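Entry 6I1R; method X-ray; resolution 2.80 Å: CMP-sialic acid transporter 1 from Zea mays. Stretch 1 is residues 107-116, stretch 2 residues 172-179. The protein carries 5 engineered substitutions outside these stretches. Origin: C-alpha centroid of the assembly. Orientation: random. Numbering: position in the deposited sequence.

Stretch 1, residues 107-116: LKIVTTGILF
Stretch 2 (172-179) LSALAGVY

Close helix packing needs no hydrogen bond between the partners if one of them presents a small side chain, and two helices of the maize CMP-sialic acid transporter 1 illustrate the principle. Residues 108-116 are helical, phi/psi staying near -65/-40, with Gly113 at -45/-55; residues 172-179 form a regular helix throughout. Backbone bonds of the i to i+4 kind run through both, among them Thr112 N to Lys108 O at 2.8 Å and Val178 N to Ala174 O at 2.8 Å. The N-to-C directions diverge by 46° (signed crossing angle -46°), and the axes approach to 8.3 Å. Register is set by Thr112 opposite Ala174, CA to CA 4.6 Å, and one turn later by Phe116 opposite Val178, CA to CA 6.5 Å, so the backbones are closer at the first pair.

Ala174 is the knob, its CB lodged among Lys108, Thr111, Thr112 and Leu115. The methyl lies 3.4 Å from Thr111 OG1, 3.4 Å from Thr112 N and 3.5 Å from Thr112 CG2, distances that bring it down to the opposing backbone. Both threonines adopt p (chi1 49° and 61°), which places each OG1 near backbone carbonyls of its own stretch: Thr111 OG1 is 3.0 Å from Leu107 O, and Thr112 OG1 is 3.0 Å from both Lys108 O and Ile109 O.

Leu115, in the m,t rotamer (-79°, 162°), closes the socket. Its CD1 reaches Ala174 CB at 3.7 Å and Leu175 CB at 4.1 Å, while its CB meets Val178 CG2 at 4.0 Å. Val178, with chi1 off-rotamer at 144°, also sets CG2 3.9 Å from Phe116 N. Toward the N-terminal end, Lys108 CB approaches Ser173 OG at 4.2 Å; its chi1 is p (50°), and the chain's end leads away. The contact buries 345 Å² in all.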

# COMPACT_ATOMS: atom_id res chain seq x y z
N LEU B 107 -12.43 -20.45 -0.95
CA LEU B 107 -12.19 -21.88 -1.05
C LEU B 107 -11.80 -22.45 0.32
O LEU B 107 -11.92 -23.66 0.55
CB LEU B 107 -11.09 -22.14 -2.09
CG LEU B 107 -11.31 -23.37 -2.98
CD1 LEU B 107 -12.28 -23.05 -4.11
CD2 LEU B 107 -10.00 -23.89 -3.54
N LYS B 108 -11.35 -21.60 1.24
CA LYS B 108 -11.00 -22.05 2.59
C LYS B 108 -12.23 -22.64 3.28
O LYS B 108 -12.09 -23.49 4.17
CB LYS B 108 -10.42 -20.91 3.44
CG LYS B 108 -11.24 -19.63 3.45
CD LYS B 108 -10.74 -18.62 4.44
CE LYS B 108 -11.88 -17.93 5.14
NZ LYS B 108 -11.41 -16.87 6.07
N ILE B 109 -13.42 -22.19 2.89
CA ILE B 109 -14.67 -22.69 3.47
C ILE B 109 -14.83 -24.18 3.14
O ILE B 109 -15.22 -24.96 4.02
CB ILE B 109 -15.87 -21.84 2.99
CG1 ILE B 109 -15.79 -20.41 3.51
CG2 ILE B 109 -17.19 -22.50 3.37
CD1 ILE B 109 -16.63 -19.42 2.72
N VAL B 110 -14.52 -24.58 1.91
CA VAL B 110 -14.67 -25.98 1.50
C VAL B 110 -13.46 -26.80 1.98
O VAL B 110 -13.62 -27.96 2.34
CB VAL B 110 -14.91 -26.14 -0.02
CG1 VAL B 110 -16.17 -25.41 -0.46
CG2 VAL B 110 -13.72 -25.70 -0.86
N THR B 111 -12.27 -26.20 1.99
CA THR B 111 -11.07 -26.90 2.46
C THR B 111 -11.14 -27.13 3.97
O THR B 111 -10.70 -28.18 4.44
CB THR B 111 -9.78 -26.18 2.06
OG1 THR B 111 -9.89 -24.81 2.43
CG2 THR B 111 -9.46 -26.28 0.58
N THR B 112 -11.68 -26.18 4.75
CA THR B 112 -11.90 -26.45 6.18
C THR B 112 -12.94 -27.58 6.29
O THR B 112 -12.74 -28.52 7.04
CB THR B 112 -12.35 -25.23 6.99
OG1 THR B 112 -13.58 -24.73 6.48
CG2 THR B 112 -11.31 -24.12 7.02
N GLY B 113 -14.01 -27.46 5.52
CA GLY B 113 -15.03 -28.51 5.45
C GLY B 113 -14.40 -29.89 5.32
O GLY B 113 -14.65 -30.76 6.15
N ILE B 114 -13.56 -30.07 4.31
CA ILE B 114 -12.97 -31.38 3.99
C ILE B 114 -12.05 -31.82 5.14
O ILE B 114 -12.17 -32.95 5.61
CB ILE B 114 -12.22 -31.33 2.64
CG1 ILE B 114 -13.19 -31.13 1.47
CG2 ILE B 114 -11.36 -32.57 2.44
CD1 ILE B 114 -12.55 -30.53 0.23
N LEU B 115 -11.15 -30.95 5.58
CA LEU B 115 -10.16 -31.31 6.61
C LEU B 115 -10.86 -31.54 7.96
O LEU B 115 -10.38 -32.33 8.77
CB LEU B 115 -9.10 -30.21 6.71
CG LEU B 115 -8.02 -30.25 5.63
CD1 LEU B 115 -7.29 -28.92 5.54
CD2 LEU B 115 -7.03 -31.38 5.89
N PHE B 116 -11.98 -30.85 8.20
CA PHE B 116 -12.83 -31.13 9.36
C PHE B 116 -13.15 -32.63 9.41
O PHE B 116 -13.02 -33.28 10.44
CB PHE B 116 -14.12 -30.30 9.29
CG PHE B 116 -14.81 -30.07 10.61
CD1 PHE B 116 -14.20 -29.30 11.59
CD2 PHE B 116 -16.08 -30.58 10.86
CE1 PHE B 116 -14.84 -29.07 12.80
CE2 PHE B 116 -16.71 -30.35 12.07
CZ PHE B 116 -16.09 -29.59 13.04
N LEU B 172 -3.75 -24.77 3.06
CA LEU B 172 -2.87 -24.44 4.19
C LEU B 172 -3.65 -23.63 5.23
O LEU B 172 -3.60 -23.94 6.43
CB LEU B 172 -1.66 -23.65 3.67
CG LEU B 172 -0.69 -24.44 2.80
CD1 LEU B 172 0.22 -23.50 2.02
CD2 LEU B 172 0.14 -25.41 3.63
N SER B 173 -4.36 -22.60 4.78
CA SER B 173 -5.21 -21.79 5.65
C SER B 173 -6.09 -22.71 6.51
O SER B 173 -6.11 -22.60 7.74
CB SER B 173 -6.04 -20.82 4.86
OG SER B 173 -6.98 -20.16 5.70
N ALA B 174 -6.81 -23.61 5.84
CA ALA B 174 -7.69 -24.56 6.50
C ALA B 174 -6.88 -25.45 7.46
O ALA B 174 -7.27 -25.63 8.62
CB ALA B 174 -8.42 -25.39 5.47
N LEU B 175 -5.77 -26.00 6.97
CA LEU B 175 -4.95 -26.92 7.76
C LEU B 175 -4.54 -26.26 9.08
O LEU B 175 -4.59 -26.89 10.13
CB LEU B 175 -3.72 -27.33 6.93
CG LEU B 175 -2.74 -28.27 7.63
CD1 LEU B 175 -3.42 -29.57 8.02
CD2 LEU B 175 -1.54 -28.55 6.74
N ALA B 176 -4.15 -24.98 9.01
CA ALA B 176 -3.72 -24.23 10.20
C ALA B 176 -4.84 -24.22 11.24
O ALA B 176 -4.64 -24.62 12.39
CB ALA B 176 -3.32 -22.83 9.81
N GLY B 177 -6.02 -23.76 10.82
CA GLY B 177 -7.18 -23.68 11.70
C GLY B 177 -7.58 -25.05 12.24
O GLY B 177 -7.84 -25.19 13.43
N VAL B 178 -7.63 -26.04 11.36
CA VAL B 178 -8.06 -27.39 11.76
C VAL B 178 -7.03 -27.98 12.73
O VAL B 178 -7.41 -28.64 13.70
CB VAL B 178 -8.33 -28.30 10.55
CG1 VAL B 178 -7.94 -29.75 10.81
CG2 VAL B 178 -9.79 -28.22 10.11
N TYR B 179 -5.74 -27.75 12.49
CA TYR B 179 -4.73 -28.30 13.39
C TYR B 179 -4.81 -27.62 14.76
O TYR B 179 -4.61 -28.27 15.78
CB TYR B 179 -3.32 -28.19 12.82
CG TYR B 179 -2.32 -29.04 13.57
CD1 TYR B 179 -2.27 -30.41 13.36
CD2 TYR B 179 -1.48 -28.50 14.53
CE1 TYR B 179 -1.38 -31.22 14.05
CE2 TYR B 179 -0.58 -29.29 15.23
CZ TYR B 179 -0.53 -30.65 14.99
OH TYR B 179 0.34 -31.45 15.68